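Local atomic coordinates of TbpB (PDB entry 3HOL), a protein that probably binds host transferrin at the bacterial surface as the lipoprotein component of an iron-acquiring transferrin receptor. Residues 157-160 against 161-165; 334-337 against 338-341. All coordinates share one frame; numbering follows the deposited sequence.

Contact 1 of 2, residues 157-160 against 161-165; sequences VGLV and SGDAK
Val160 and Asp163 bind each other through two hydrogen bonds where the chain enters a short 3-10 turn within the long loop between strands 119-133 and 171-178 of the N-lobe barrel. Asp163 N donates to Val160 O (2.8 Å), closing a type I turn, and Ala164 N to Ser161 O (3.0 Å) closes a second that overlaps it. In return Val160 N reaches Asp163 OD2 at 2.9 Å, a fairly straight bond (162° at the hydrogen) that meets the anti side of the carboxylate, 34° out of its plane. The aspartate can return because CG lies beside its own backbone N (chi1 -62°), which folds the carboxylate back over the start of the turn. Packing is tightest here, where besides the two bonds Val160 sets its CB 3.6 Å and its CG2 3.7 Å from Asp163 OD2. Tyr88 and Ile90 of strand 84-91 cover Val160, and Ser161 OG turns out of the contact to Asp127 OD1 and the backbone N of Phe128.

Toward Leu159 and Gly158 the fit is looser. Leu159 runs past Asp163 in the opposite direction, and its CD1 merely grazes Asp163 CB at 3.9 Å. Gly158 O does not meet the carboxylate directly; a water molecule joins the two, donating to Gly158 O (2.7 Å) and to Asp163 OD2. Gly162, at the outer bend of the turn, is partly exposed.

Asp163 OD2 thus accepts from both a backbone N-H and a water, while OD1 forms a salt bridge with Lys100. Such a set of donors would be expected to keep this buried carboxylate ionised, and it fixes the side chain's rotation as it ties the turn to the preceding chain.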
# COMPACT_ATOMS: atom_id res chain seq x y z
N VAL A 157 7.05 -32.71 11.80
CA VAL A 157 7.38 -31.55 10.95
C VAL A 157 6.18 -31.17 10.08
O VAL A 157 5.56 -32.04 9.45
CB VAL A 157 8.55 -31.90 10.01
CG1 VAL A 157 8.86 -30.74 9.03
CG2 VAL A 157 9.81 -32.26 10.81
N GLY A 158 5.87 -29.88 10.01
CA GLY A 158 4.71 -29.46 9.22
C GLY A 158 4.85 -29.98 7.80
O GLY A 158 5.97 -29.98 7.26
N LEU A 159 3.74 -30.40 7.20
CA LEU A 159 3.68 -30.70 5.78
C LEU A 159 3.68 -29.41 4.94
O LEU A 159 2.85 -28.53 5.18
CB LEU A 159 2.41 -31.46 5.46
CG LEU A 159 2.07 -31.69 3.97
CD1 LEU A 159 3.13 -32.56 3.27
CD2 LEU A 159 0.72 -32.35 3.84
N VAL A 160 4.56 -29.34 3.93
CA VAL A 160 4.64 -28.19 3.02
C VAL A 160 4.16 -28.60 1.62
O VAL A 160 4.38 -29.73 1.22
CB VAL A 160 6.08 -27.65 2.91
CG1 VAL A 160 6.12 -26.26 2.26
CG2 VAL A 160 6.72 -27.52 4.33
N SER A 161 3.51 -27.68 0.88
CA SER A 161 3.12 -27.97 -0.51
C SER A 161 4.34 -28.48 -1.33
O SER A 161 4.19 -29.33 -2.21
CB SER A 161 2.56 -26.71 -1.20
OG SER A 161 3.40 -25.59 -0.90
N GLY A 162 5.52 -27.98 -1.00
CA GLY A 162 6.76 -28.38 -1.69
C GLY A 162 7.22 -29.79 -1.36
O GLY A 162 8.10 -30.33 -2.03
N ASP A 163 6.58 -30.42 -0.38
CA ASP A 163 6.79 -31.87 -0.18
C ASP A 163 6.02 -32.75 -1.15
O ASP A 163 6.28 -33.95 -1.22
CB ASP A 163 6.43 -32.27 1.28
CG ASP A 163 7.33 -31.59 2.31
OD1 ASP A 163 8.57 -31.52 2.07
OD2 ASP A 163 6.82 -31.14 3.38
N ALA A 164 5.04 -32.19 -1.89
CA ALA A 164 4.11 -33.06 -2.63
C ALA A 164 4.74 -33.49 -3.97
O ALA A 164 5.43 -32.69 -4.62
CB ALA A 164 2.75 -32.34 -2.88
N LYS A 165 4.49 -34.72 -4.40
CA LYS A 165 4.89 -35.16 -5.75
C LYS A 165 3.93 -34.61 -6.82
O LYS A 165 2.69 -34.77 -6.71
CB LYS A 165 4.94 -36.69 -5.83
CG LYS A 165 5.90 -37.33 -4.81
CD LYS A 165 6.22 -38.83 -5.13
CE LYS A 165 7.28 -39.35 -4.17
NZ LYS A 165 7.58 -40.77 -4.47
O HOH W 1 7.16 -31.88 5.83

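Contact 2 of 2, residues 334-337 against 338-341; sequences SNLE and YMKF
The connection between antiparallel strands 325-332 and 339-346 of the C-lobe handle domain turns back on itself so that Leu336 packs against Met339 and Phe341. Leu336 CD1 touches two neighbours at once, Met339 SD at 4.0 Å and, at the edge of the Phe341 ring and near its plane, CE2 at 4.0 Å. Alternation along the strand puts Met339 and Phe341 on one side, the side on which Leu336 CD1 lies. A bend at chi3 (-48°) turns the Met339 methyl toward the aromatic ring, with Met339 CE 3.8 Å from Phe341 CD2. Leu336 CB also lies 3.9 Å from Met339 O.

On the other side of the strand, Lys340 folds back until NZ is 3.6 Å from Leu336 O. A water bridges the two from one side, donating to Leu336 O (3.2 Å), where other acceptors compete for its protons, and accepting a weak bond from Lys340 NZ. Just before the strand begins, Glu337 CB comes within 3.7 Å of Tyr338 CD2. Met339 N is buried without a hydrogen-bonding partner.

Strand 356-363 runs alongside, paired to Tyr338 and Lys340 through Glu363 and Gln361, and its Leu360 covers Met339 and Phe341. From the C-lobe barrel, Glu483 accepts from Glu337 N and Tyr338 N with its two carboxylate oxygens, and Val500 of strand 495-508 touches Phe341.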
# COMPACT_ATOMS: atom_id res chain seq x y z
N SER A 334 -4.59 18.98 10.71
CA SER A 334 -5.60 18.51 11.70
C SER A 334 -7.06 18.55 11.18
O SER A 334 -7.92 17.84 11.68
CB SER A 334 -5.48 19.33 13.01
OG SER A 334 -5.67 20.71 12.73
N ASN A 335 -7.33 19.35 10.17
CA ASN A 335 -8.67 19.48 9.61
C ASN A 335 -8.91 18.67 8.32
O ASN A 335 -9.96 18.79 7.69
CB ASN A 335 -9.02 20.96 9.38
CG ASN A 335 -8.21 21.59 8.22
OD1 ASN A 335 -7.04 21.29 8.02
ND2 ASN A 335 -8.84 22.47 7.49
N LEU A 336 -7.93 17.84 7.93
CA LEU A 336 -8.08 16.97 6.77
C LEU A 336 -8.01 15.53 7.24
O LEU A 336 -7.09 15.18 7.99
CB LEU A 336 -6.98 17.23 5.73
CG LEU A 336 -6.93 18.66 5.18
CD1 LEU A 336 -5.64 18.91 4.33
CD2 LEU A 336 -8.19 18.97 4.40
N GLU A 337 -8.98 14.72 6.84
CA GLU A 337 -9.09 13.33 7.32
C GLU A 337 -8.71 12.28 6.27
O GLU A 337 -8.42 11.11 6.62
CB GLU A 337 -10.52 13.08 7.78
CG GLU A 337 -10.97 13.98 8.97
CD GLU A 337 -10.93 13.22 10.27
OE1 GLU A 337 -10.37 13.73 11.27
OE2 GLU A 337 -11.45 12.09 10.30
N TYR A 338 -8.72 12.66 4.99
CA TYR A 338 -8.55 11.68 3.89
C TYR A 338 -7.30 11.92 3.03
O TYR A 338 -7.14 11.26 1.98
CB TYR A 338 -9.81 11.62 3.02
CG TYR A 338 -11.04 11.20 3.82
CD1 TYR A 338 -11.34 9.86 4.00
CD2 TYR A 338 -11.88 12.16 4.42
CE1 TYR A 338 -12.45 9.47 4.73
CE2 TYR A 338 -12.99 11.77 5.16
CZ TYR A 338 -13.28 10.43 5.29
OH TYR A 338 -14.36 10.04 6.03
N MET A 339 -6.45 12.84 3.49
CA MET A 339 -5.17 13.17 2.86
C MET A 339 -4.23 13.73 3.92
O MET A 339 -4.67 14.14 4.99
CB MET A 339 -5.35 14.19 1.72
CG MET A 339 -5.99 15.56 2.14
SD MET A 339 -5.67 16.86 0.91
CE MET A 339 -3.90 16.70 0.61
N LYS A 340 -2.93 13.71 3.62
CA LYS A 340 -1.87 14.26 4.46
C LYS A 340 -0.80 14.76 3.51
O LYS A 340 -0.58 14.14 2.46
CB LYS A 340 -1.23 13.15 5.31
CG LYS A 340 -2.06 12.68 6.51
CD LYS A 340 -2.03 13.73 7.63
CE LYS A 340 -2.63 13.24 8.95
NZ LYS A 340 -3.97 13.84 9.12
N PHE A 341 -0.13 15.85 3.87
CA PHE A 341 1.00 16.34 3.07
C PHE A 341 1.98 16.99 4.01
O PHE A 341 1.64 17.33 5.13
CB PHE A 341 0.55 17.31 1.95
CG PHE A 341 -0.06 18.62 2.46
CD1 PHE A 341 0.77 19.71 2.80
CD2 PHE A 341 -1.45 18.76 2.57
CE1 PHE A 341 0.20 20.93 3.26
CE2 PHE A 341 -2.03 19.99 3.04
CZ PHE A 341 -1.20 21.04 3.38
O HOH W 2 -6.23 15.21 11.07

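How the contacts relate
Contacts 1 and 2 lie on opposite sides of the chain's centre, their own centres about 48 Å apart, and share no strand or loop. Contact 1 is the more buried of the two although it is farther from the chain's centre, in a long loop of the N-lobe barrel range; contact 2, only partly buried, sits in the C-lobe handle, close to the C-lobe barrel. Their chemistry differs accordingly. Residues 157-165 are held by a carboxylate and backbone bonds formed within the turn itself, whereas residues 334-341 meet through apolar side chains and a loosely held water, and the carboxylate that binds the backbone there, Glu483, comes from the adjoining barrel.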